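Local coordinates for outer membrane porin protein 32 (Delftia acidovorans, PDB 2FGQ) that forms trimeric, anion-selective channels across the bacterial outer membrane and binds malate inside its barrel, at residues Thr110-Phe115 with Leu305-Val310; Ile132-Leu137 with Gly153-Glu158; Gly290-Leu295 with Thr322-Gly327. All blocks are in the same frame, centred on the assembly; numbering follows the deposited sequence.

Contact 1 of 3, residues Thr110-Phe115 with Leu305-Val310; sequences TGIGPF and LQAKGV. With CA (calcium ion), chain C.
Ile112 sets its CG2 methyl over one face of the Gln306-Ala307 peptide, 3.9 Å from Ala307 N, while water 2 lies at the peptide's oxygen edge, slightly to the other side of the plane, and donates a hydrogen bond to Gln306 O. At the Ile112-Gly113 peptide the approach is to the oxygen end: Leu305 CD2 comes to 3.6 Å from Ile112 O, a little to one side of the plane, and water 3 reaches the same oxygen from the other. Ile112 CG2 also meets Leu305 CB at 4.1 Å and Ala307 CB at 4.0 Å. It can do so because CG1 takes the position between the backbone N and the carbonyl carbon (chi1 56°), turning CG2 to the side of the N. A beta-branched residue suits this place, since one branch serves the neighbouring loop and the other is left for the barrel wall.

Direct polar pairing is replaced by water. Gly111 O and Gln306 O, two acceptors, lie side by side at 3.2 Å. Water 3 ties Ile112 O to Gln306 N with two bonds of 2.9 Å, and water 1 joins Thr110 OG1 to Lys308 NZ, an ammonium that also forms a salt bridge with Glu60. Gly111 has a positive phi (83°), easily adopted without a side chain, and Ala307 is the centre of an inverse gamma turn. Beyond the turn Gly309 O binds calcium at 2.3 Å, at a site completed in part by Leu29 and Asp64 and by Asn136 and Glu158 of the second subunit.

The contact joins two loops, that between strands 86-90 and 137-141, which folds into the barrel as porin constriction loops do, and that between strands 286-297 and 320-331; Ile112 and Leu305 both rest on Ala293 of strand 286-297.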
loop_
_atom_site.group_PDB
_atom_site.type_symbol
_atom_site.label_atom_id
_atom_site.label_comp_id
_atom_site.label_asym_id
_atom_site.label_seq_id
_atom_site.Cartn_x
_atom_site.Cartn_y
_atom_site.Cartn_z
ATOM N N THR A 110 4.922 -22.093 6.407
ATOM C CA THR A 110 4.914 -20.895 7.269
ATOM C C THR A 110 5.098 -21.290 8.723
ATOM O O THR A 110 5.041 -22.472 9.055
ATOM C CB THR A 110 3.615 -20.036 7.070
ATOM O OG1 THR A 110 3.752 -18.752 7.698
ATOM C CG2 THR A 110 2.425 -20.626 7.739
ATOM N N GLY A 111 5.360 -20.298 9.570
ATOM C CA GLY A 111 5.567 -20.539 10.983
ATOM C C GLY A 111 6.991 -20.971 11.277
ATOM O O GLY A 111 7.862 -20.957 10.395
ATOM N N ILE A 112 7.261 -21.364 12.521
ATOM C CA ILE A 112 8.588 -22.016 12.852
ATOM C C ILE A 112 8.716 -23.489 12.354
ATOM O O ILE A 112 9.790 -24.116 12.262
ATOM C CB ILE A 112 8.847 -21.974 14.395
ATOM C CG1 ILE A 112 7.711 -22.627 15.186
ATOM C CG2 ILE A 112 9.097 -20.592 14.862
ATOM C CD1 ILE A 112 8.087 -22.847 16.637
ATOM N N GLY A 113 7.632 -24.135 12.117
ATOM C CA GLY A 113 7.707 -25.547 11.807
ATOM C C GLY A 113 8.083 -26.001 10.418
ATOM O O GLY A 113 8.271 -27.185 10.267
ATOM N N PRO A 114 8.113 -25.158 9.384
ATOM C CA PRO A 114 7.931 -25.699 8.050
ATOM C C PRO A 114 9.237 -26.193 7.460
ATOM O O PRO A 114 10.330 -25.934 7.947
ATOM C CB PRO A 114 7.405 -24.512 7.254
ATOM C CG PRO A 114 8.135 -23.397 7.802
ATOM C CD PRO A 114 8.294 -23.699 9.328
ATOM N N PHE A 115 9.071 -26.903 6.383
ATOM C CA PHE A 115 10.197 -27.303 5.537
ATOM C C PHE A 115 10.914 -26.065 5.035
ATOM O O PHE A 115 10.261 -25.109 4.559
ATOM C CB PHE A 115 9.636 -28.061 4.359
ATOM C CG PHE A 115 10.664 -28.606 3.417
ATOM C CD1 PHE A 115 11.615 -29.508 3.867
ATOM C CD2 PHE A 115 10.664 -28.230 2.115
ATOM C CE1 PHE A 115 12.558 -30.058 2.960
ATOM C CE2 PHE A 115 11.589 -28.767 1.207
ATOM C CZ PHE A 115 12.538 -29.666 1.652
ATOM N N LEU A 305 15.165 -20.814 13.279
ATOM C CA LEU A 305 13.735 -20.960 13.113
ATOM C C LEU A 305 13.106 -19.639 12.648
ATOM O O LEU A 305 13.580 -18.533 12.976
ATOM C CB LEU A 305 13.110 -21.410 14.407
ATOM C CG LEU A 305 13.526 -22.773 14.930
ATOM C CD1 LEU A 305 13.128 -22.917 16.402
ATOM C CD2 LEU A 305 12.903 -23.855 14.071
ATOM N N GLN A 306 12.000 -19.751 11.942
ATOM C CA GLN A 306 11.409 -18.579 11.286
ATOM C C GLN A 306 10.204 -18.050 12.066
ATOM O O GLN A 306 9.051 -18.245 11.649
ATOM C CB GLN A 306 11.026 -18.959 9.870
ATOM C CG GLN A 306 12.250 -19.356 9.053
ATOM C CD GLN A 306 13.268 -18.265 8.957
ATOM O OE1 GLN A 306 14.371 -18.337 9.567
ATOM N NE2 GLN A 306 12.940 -17.250 8.192
ATOM N N ALA A 307 10.469 -17.397 13.206
ATOM C CA ALA A 307 9.381 -16.817 14.023
ATOM C C ALA A 307 9.086 -15.422 13.452
ATOM O O ALA A 307 9.650 -14.430 13.932
ATOM C CB ALA A 307 9.765 -16.721 15.505
ATOM N N LYS A 308 8.270 -15.359 12.399
ATOM C CA LYS A 308 8.047 -14.129 11.650
ATOM C C LYS A 308 7.497 -13.067 12.594
ATOM O O LYS A 308 6.544 -13.324 13.337
ATOM C CB LYS A 308 7.072 -14.346 10.520
ATOM C CG LYS A 308 6.839 -13.133 9.652
ATOM C CD LYS A 308 5.962 -13.475 8.427
ATOM C CE LYS A 308 6.782 -13.981 7.243
ATOM N NZ LYS A 308 5.941 -14.398 6.093
ATOM N N GLY A 309 8.102 -11.888 12.528
ATOM C CA GLY A 309 7.731 -10.748 13.354
ATOM C C GLY A 309 8.373 -10.762 14.706
ATOM O O GLY A 309 8.143 -9.831 15.481
ATOM N N VAL A 310 9.161 -11.793 15.011
ATOM C CA VAL A 310 9.869 -11.838 16.297
ATOM C C VAL A 310 11.361 -12.001 16.070
ATOM O O VAL A 310 12.143 -11.109 16.393
ATOM C CB VAL A 310 9.289 -12.899 17.267
ATOM C CG1 VAL A 310 10.106 -12.956 18.562
ATOM C CG2 VAL A 310 7.846 -12.545 17.581
HETATM CA CA CA C . 6.729 -8.186 16.175
HETATM O O HOH W 1 4.574 -16.874 6.187
HETATM O O HOH W 2 7.290 -17.816 9.462
HETATM O O HOH W 3 11.597 -22.416 10.846
HETATM O O HOH W 4 7.800 -6.570 14.656
#

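Contact 2 of 3, residues Ile132-Leu137 with Gly153-Glu158; sequences IRANNL and GYAFDE. With CA (calcium ion), chain B; MLT (D-malate), chain H.
Asn136 and Glu158 supply one subunit's share of a calcium site at the trimer interface. They reach toward each other tip to tip, their amide and carboxylate planes 37° apart, with their oxygens adjacent in the coordination shell of the calcium. Asn136 OD1 binds calcium at 2.3 Å, and Glu158 OE1 and OE2 grip it as a bidentate pair, each at 2.5 Å. Leu29, Asp64 and Gly309 of the third subunit contribute further oxygens, so the ion bridges two chains and probably offsets the repulsion among the acidic groups. With OD1 on the metal, the other end of the Asn136 amide is left to donate: ND2 bonds to water 5, which in turn donates to Phe156 O, and makes a weak direct bond to that oxygen.

Behind the site begins a barrel hairpin, strand 137-141 running antiparallel to strand 148-155. Phe156 N donates to Asn136 O at 3.1 Å, from above the carbonyl plane, and Leu137 and Ala155 make a non-hydrogen-bonded pair. Alanine suits this place, because Ala155 CB already lies 3.2 Å from Asn135 O and 3.8 Å from Ala134 CB.

At the other end of 132-137, Arg133 extends from CG to NE, where it hydrogen-bonds to Arg75 O, and presents its guanidinium edge to malate. NH1 meets the hydroxyl oxygen O3 at 3.1 Å, nearly straight at 175°, and NH2 meets the carboxylate O2 at 3.2 Å. An alanine here would probably leave the malate O2 and O3 without these two donors and Arg75 O without the N-H of NE.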
loop_
_atom_site.group_PDB
_atom_site.type_symbol
_atom_site.label_atom_id
_atom_site.label_comp_id
_atom_site.label_asym_id
_atom_site.label_seq_id
_atom_site.Cartn_x
_atom_site.Cartn_y
_atom_site.Cartn_z
ATOM N N ILE A 132 10.337 -19.493 -4.572
ATOM C CA ILE A 132 8.917 -19.574 -4.231
ATOM C C ILE A 132 7.997 -18.829 -5.252
ATOM O O ILE A 132 7.071 -19.423 -5.788
ATOM C CB ILE A 132 8.680 -19.118 -2.787
ATOM C CG1 ILE A 132 9.421 -20.020 -1.814
ATOM C CG2 ILE A 132 7.189 -19.106 -2.512
ATOM C CD1 ILE A 132 9.336 -19.627 -0.349
ATOM N N ARG A 133 8.246 -17.549 -5.506
ATOM C CA ARG A 133 7.471 -16.783 -6.448
ATOM C C ARG A 133 8.372 -16.208 -7.547
ATOM O O ARG A 133 9.592 -16.198 -7.402
ATOM C CB ARG A 133 6.763 -15.651 -5.732
ATOM C CG ARG A 133 5.651 -16.097 -4.839
ATOM C CD ARG A 133 4.934 -14.959 -4.097
ATOM N NE ARG A 133 3.740 -15.465 -3.423
ATOM C CZ ARG A 133 3.747 -16.129 -2.283
ATOM N NH1 ARG A 133 4.877 -16.297 -1.607
ATOM N NH2 ARG A 133 2.609 -16.623 -1.822
ATOM N N ALA A 134 7.760 -15.695 -8.604
ATOM C CA ALA A 134 8.480 -14.978 -9.641
ATOM C C ALA A 134 7.689 -13.794 -10.159
ATOM O O ALA A 134 6.483 -13.914 -10.376
ATOM C CB ALA A 134 8.762 -15.902 -10.842
ATOM N N ASN A 135 8.394 -12.699 -10.415
ATOM C CA ASN A 135 7.882 -11.623 -11.271
ATOM C C ASN A 135 7.823 -12.082 -12.717
ATOM O O ASN A 135 8.552 -12.985 -13.135
ATOM C CB ASN A 135 8.803 -10.395 -11.203
ATOM C CG ASN A 135 8.921 -9.772 -9.791
ATOM O OD1 ASN A 135 9.975 -9.201 -9.408
ATOM N ND2 ASN A 135 7.899 -9.844 -9.071
ATOM N N ASN A 136 6.960 -11.432 -13.473
ATOM C CA ASN A 136 6.965 -11.562 -14.943
ATOM C C ASN A 136 6.701 -12.987 -15.375
ATOM O O ASN A 136 7.218 -13.441 -16.413
ATOM C CB ASN A 136 8.315 -11.140 -15.498
ATOM C CG ASN A 136 8.743 -9.746 -14.974
ATOM O OD1 ASN A 136 7.924 -8.814 -14.941
ATOM N ND2 ASN A 136 9.993 -9.616 -14.517
ATOM N N LEU A 137 5.813 -13.655 -14.640
ATOM C CA LEU A 137 5.529 -15.079 -14.804
ATOM C C LEU A 137 4.301 -15.375 -15.700
ATOM O O LEU A 137 3.252 -14.726 -15.603
ATOM C CB LEU A 137 5.318 -15.662 -13.400
ATOM C CG LEU A 137 4.975 -17.158 -13.345
ATOM C CD1 LEU A 137 6.158 -18.041 -13.768
ATOM C CD2 LEU A 137 4.567 -17.486 -11.932
ATOM N N GLY A 153 5.845 -23.159 -16.044
ATOM C CA GLY A 153 5.988 -21.716 -15.935
ATOM C C GLY A 153 7.255 -21.215 -16.576
ATOM O O GLY A 153 8.271 -21.913 -16.623
ATOM N N TYR A 154 7.171 -19.990 -17.073
ATOM C CA TYR A 154 8.282 -19.240 -17.626
ATOM C C TYR A 154 8.172 -17.818 -17.068
ATOM O O TYR A 154 7.146 -17.222 -17.190
ATOM C CB TYR A 154 8.252 -19.175 -19.172
ATOM C CG TYR A 154 9.498 -18.525 -19.697
ATOM C CD1 TYR A 154 10.643 -19.285 -19.933
ATOM C CD2 TYR A 154 9.570 -17.147 -19.897
ATOM C CE1 TYR A 154 11.827 -18.688 -20.383
ATOM C CE2 TYR A 154 10.739 -16.550 -20.346
ATOM C CZ TYR A 154 11.867 -17.327 -20.580
ATOM O OH TYR A 154 13.045 -16.741 -21.024
ATOM N N ALA A 155 9.238 -17.327 -16.485
ATOM C CA ALA A 155 9.286 -15.927 -16.047
ATOM C C ALA A 155 10.405 -15.258 -16.792
ATOM O O ALA A 155 11.531 -15.720 -16.798
ATOM C CB ALA A 155 9.488 -15.749 -14.539
ATOM N N PHE A 156 10.084 -14.117 -17.379
ATOM C CA PHE A 156 11.029 -13.323 -18.115
ATOM C C PHE A 156 12.015 -12.574 -17.203
ATOM O O PHE A 156 11.639 -11.954 -16.219
ATOM C CB PHE A 156 10.286 -12.274 -18.948
ATOM C CG PHE A 156 9.342 -12.841 -19.969
ATOM C CD1 PHE A 156 8.027 -13.074 -19.662
ATOM C CD2 PHE A 156 9.769 -13.094 -21.255
ATOM C CE1 PHE A 156 7.157 -13.577 -20.611
ATOM C CE2 PHE A 156 8.896 -13.619 -22.225
ATOM C CZ PHE A 156 7.598 -13.868 -21.903
ATOM N N ASP A 157 13.274 -12.582 -17.583
ATOM C CA ASP A 157 14.301 -11.821 -16.904
ATOM C C ASP A 157 14.303 -10.350 -17.233
ATOM O O ASP A 157 14.683 -9.538 -16.389
ATOM C CB ASP A 157 15.684 -12.393 -17.201
ATOM C CG ASP A 157 15.928 -12.572 -18.655
ATOM O OD1 ASP A 157 16.523 -11.672 -19.329
ATOM O OD2 ASP A 157 15.501 -13.585 -19.244
ATOM N N GLU A 158 13.897 -10.030 -18.444
ATOM C CA GLU A 158 13.824 -8.630 -18.897
ATOM C C GLU A 158 15.189 -7.931 -18.832
ATOM O O GLU A 158 15.295 -6.718 -18.609
ATOM C CB GLU A 158 12.756 -7.847 -18.108
ATOM C CG GLU A 158 11.428 -8.544 -18.244
ATOM C CD GLU A 158 10.270 -7.955 -17.478
ATOM O OE1 GLU A 158 10.462 -7.073 -16.607
ATOM O OE2 GLU A 158 9.139 -8.452 -17.751
HETATM CA CA CA B . 7.979 -6.863 -16.222
HETATM C C1 MLT H . 2.632 -18.811 0.922
HETATM O O1 MLT H . 2.285 -18.671 2.208
HETATM O O2 MLT H . 1.754 -19.081 0.000
HETATM C C2 MLT H . 4.034 -18.740 0.438
HETATM O O3 MLT H . 4.748 -17.750 1.131
HETATM C C3 MLT H . 4.641 -20.132 0.530
HETATM C C4 MLT H . 3.624 -21.082 -0.069
HETATM O O4 MLT H . 2.328 -20.943 0.081
HETATM O O5 MLT H . 3.985 -22.078 -0.776
HETATM O O HOH W 5 12.161 -11.393 -13.566
HETATM O O HOH W 6 9.026 -5.739 -14.296
#

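Contact 3 of 3, residues Gly290-Leu295 with Thr322-Gly327; sequences GNLAFL and TGVQVG
Gly290-Leu295 and Thr322-Gly327 are neighbouring antiparallel strands in the wall of the porin barrel, running 177° apart in direction with axes 4.6 Å from each other. Two hydrogen-bonded pairs hold them. Asn291 and Gln325 exchange backbone bonds, N to O, of 2.8 and 2.9 Å; Ala293 and Gly323 exchange another two, both 2.9 Å. Between them Leu292 faces Val324 and, farther along, Phe294 faces Thr322, both non-hydrogen-bonded pairs.

The two faces differ in character. On the face of Leu292, Phe294, Thr322, Val324 and Val326 the side chains are mostly apolar, as expected of an outer surface set against lipid. Leu292 has CG anti to its backbone N (chi1 174°), and chi2 of 60° brings CD1 to within 3.9 Å of Val324 CG2 and 3.6 Å of Gly323 O. Thr322 brings OG1 to the edge of the Phe294 ring, in its plane and 3.5 Å from CD1. On the other face, turned to the barrel interior, lie the Asn291 and Gln325 amides, together with Ala293 and Gly323, small residues whose inner side is covered by Ile112 and Leu305.

Gln325 OE1 accepts a hydrogen bond from Ile112 N, and Asn291 touches Ile112. In the wall, strand 286-297 also pairs with strand 269-281, while strand 320-331 closes the barrel against strand 4-17.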
loop_
_atom_site.group_PDB
_atom_site.type_symbol
_atom_site.label_atom_id
_atom_site.label_comp_id
_atom_site.label_asym_id
_atom_site.label_seq_id
_atom_site.Cartn_x
_atom_site.Cartn_y
_atom_site.Cartn_z
ATOM N N GLY A 290 -0.707 -23.890 18.294
ATOM C CA GLY A 290 0.609 -23.852 18.889
ATOM C C GLY A 290 1.598 -24.668 18.104
ATOM O O GLY A 290 1.252 -25.742 17.607
ATOM N N ASN A 291 2.799 -24.129 17.970
ATOM C CA ASN A 291 3.924 -24.788 17.330
ATOM C C ASN A 291 5.096 -24.814 18.299
ATOM O O ASN A 291 5.357 -23.805 18.970
ATOM C CB ASN A 291 4.372 -23.991 16.106
ATOM C CG ASN A 291 3.328 -23.870 15.053
ATOM O OD1 ASN A 291 3.242 -22.808 14.378
ATOM N ND2 ASN A 291 2.611 -24.925 14.808
ATOM N N LEU A 292 5.767 -25.966 18.387
ATOM C CA LEU A 292 6.968 -26.140 19.187
ATOM C C LEU A 292 8.014 -26.735 18.282
ATOM O O LEU A 292 7.786 -27.806 17.720
ATOM C CB LEU A 292 6.690 -27.121 20.350
ATOM C CG LEU A 292 7.855 -27.548 21.231
ATOM C CD1 LEU A 292 8.524 -26.381 21.925
ATOM C CD2 LEU A 292 7.372 -28.585 22.255
ATOM N N ALA A 293 9.170 -26.110 18.184
ATOM C CA ALA A 293 10.204 -26.615 17.285
ATOM C C ALA A 293 11.578 -26.627 17.918
ATOM O O ALA A 293 11.917 -25.826 18.790
ATOM C CB ALA A 293 10.242 -25.781 16.057
ATOM N N PHE A 294 12.383 -27.565 17.434
ATOM C CA PHE A 294 13.754 -27.747 17.889
ATOM C C PHE A 294 14.603 -27.915 16.652
ATOM O O PHE A 294 14.333 -28.792 15.848
ATOM C CB PHE A 294 13.866 -28.999 18.787
ATOM C CG PHE A 294 15.236 -29.221 19.346
ATOM C CD1 PHE A 294 15.760 -28.354 20.289
ATOM C CD2 PHE A 294 16.005 -30.322 18.924
ATOM C CE1 PHE A 294 17.046 -28.566 20.816
ATOM C CE2 PHE A 294 17.285 -30.533 19.429
ATOM C CZ PHE A 294 17.797 -29.666 20.393
ATOM N N LEU A 295 15.613 -27.070 16.509
ATOM C CA LEU A 295 16.492 -27.049 15.374
ATOM C C LEU A 295 17.921 -27.242 15.887
ATOM O O LEU A 295 18.445 -26.438 16.633
ATOM C CB LEU A 295 16.374 -25.726 14.630
ATOM C CG LEU A 295 17.138 -25.422 13.352
ATOM C CD1 LEU A 295 16.862 -26.437 12.275
ATOM C CD2 LEU A 295 16.823 -23.990 12.824
ATOM N N THR A 322 15.466 -23.624 20.246
ATOM C CA THR A 322 14.107 -24.009 20.506
ATOM C C THR A 322 13.208 -22.813 20.278
ATOM O O THR A 322 13.537 -21.699 20.665
ATOM C CB THR A 322 13.988 -24.486 21.964
ATOM O OG1 THR A 322 14.903 -25.571 22.173
ATOM C CG2 THR A 322 12.626 -25.078 22.256
ATOM N N GLY A 323 12.054 -23.069 19.700
ATOM C CA GLY A 323 11.073 -22.017 19.471
ATOM C C GLY A 323 9.667 -22.466 19.743
ATOM O O GLY A 323 9.331 -23.652 19.671
ATOM N N VAL A 324 8.832 -21.492 20.073
ATOM C CA VAL A 324 7.429 -21.718 20.376
ATOM C C VAL A 324 6.631 -20.574 19.727
ATOM O O VAL A 324 7.059 -19.409 19.760
ATOM C CB VAL A 324 7.167 -21.652 21.920
ATOM C CG1 VAL A 324 5.712 -21.984 22.219
ATOM C CG2 VAL A 324 8.089 -22.552 22.638
ATOM N N GLN A 325 5.450 -20.904 19.208
ATOM C CA GLN A 325 4.483 -19.902 18.703
ATOM C C GLN A 325 3.122 -20.348 19.182
ATOM O O GLN A 325 2.768 -21.534 19.051
ATOM C CB GLN A 325 4.402 -19.884 17.170
ATOM C CG GLN A 325 5.510 -19.291 16.463
ATOM C CD GLN A 325 5.347 -19.363 14.955
ATOM O OE1 GLN A 325 5.008 -20.425 14.432
ATOM N NE2 GLN A 325 5.629 -18.264 14.265
ATOM N N VAL A 326 2.350 -19.426 19.724
ATOM C CA VAL A 326 0.971 -19.707 20.098
ATOM C C VAL A 326 0.146 -18.525 19.585
ATOM O O VAL A 326 0.471 -17.395 19.871
ATOM C CB VAL A 326 0.826 -19.825 21.624
ATOM C CG1 VAL A 326 -0.623 -19.938 22.045
ATOM C CG2 VAL A 326 1.601 -21.053 22.149
ATOM N N GLY A 327 -0.931 -18.813 18.888
ATOM C CA GLY A 327 -1.646 -17.764 18.177
ATOM C C GLY A 327 -3.063 -18.110 17.788
ATOM O O GLY A 327 -3.619 -19.139 18.164
#

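Contacts 1 and 3 touch, their centres 8 Å apart: Leu305 CD1 lies 3.5 Å from Gly323 N, and Ile112 CD1 packs 3.4 Å from Gly323 O, so the loops of contact 1 rest on the wall segment of contact 3. Contact 2 stands on the other side of the chain's centre, its centre 26 Å from that of contact 1 and 33 Å from that of contact 3. Within one chain contacts 1 and 2 do not meet, but across the trimer they share calcium sites. Contact 2 alone bonds malate, through Arg133; the Gln325 side chain of contact 3 is about 13 Å from a bound malate.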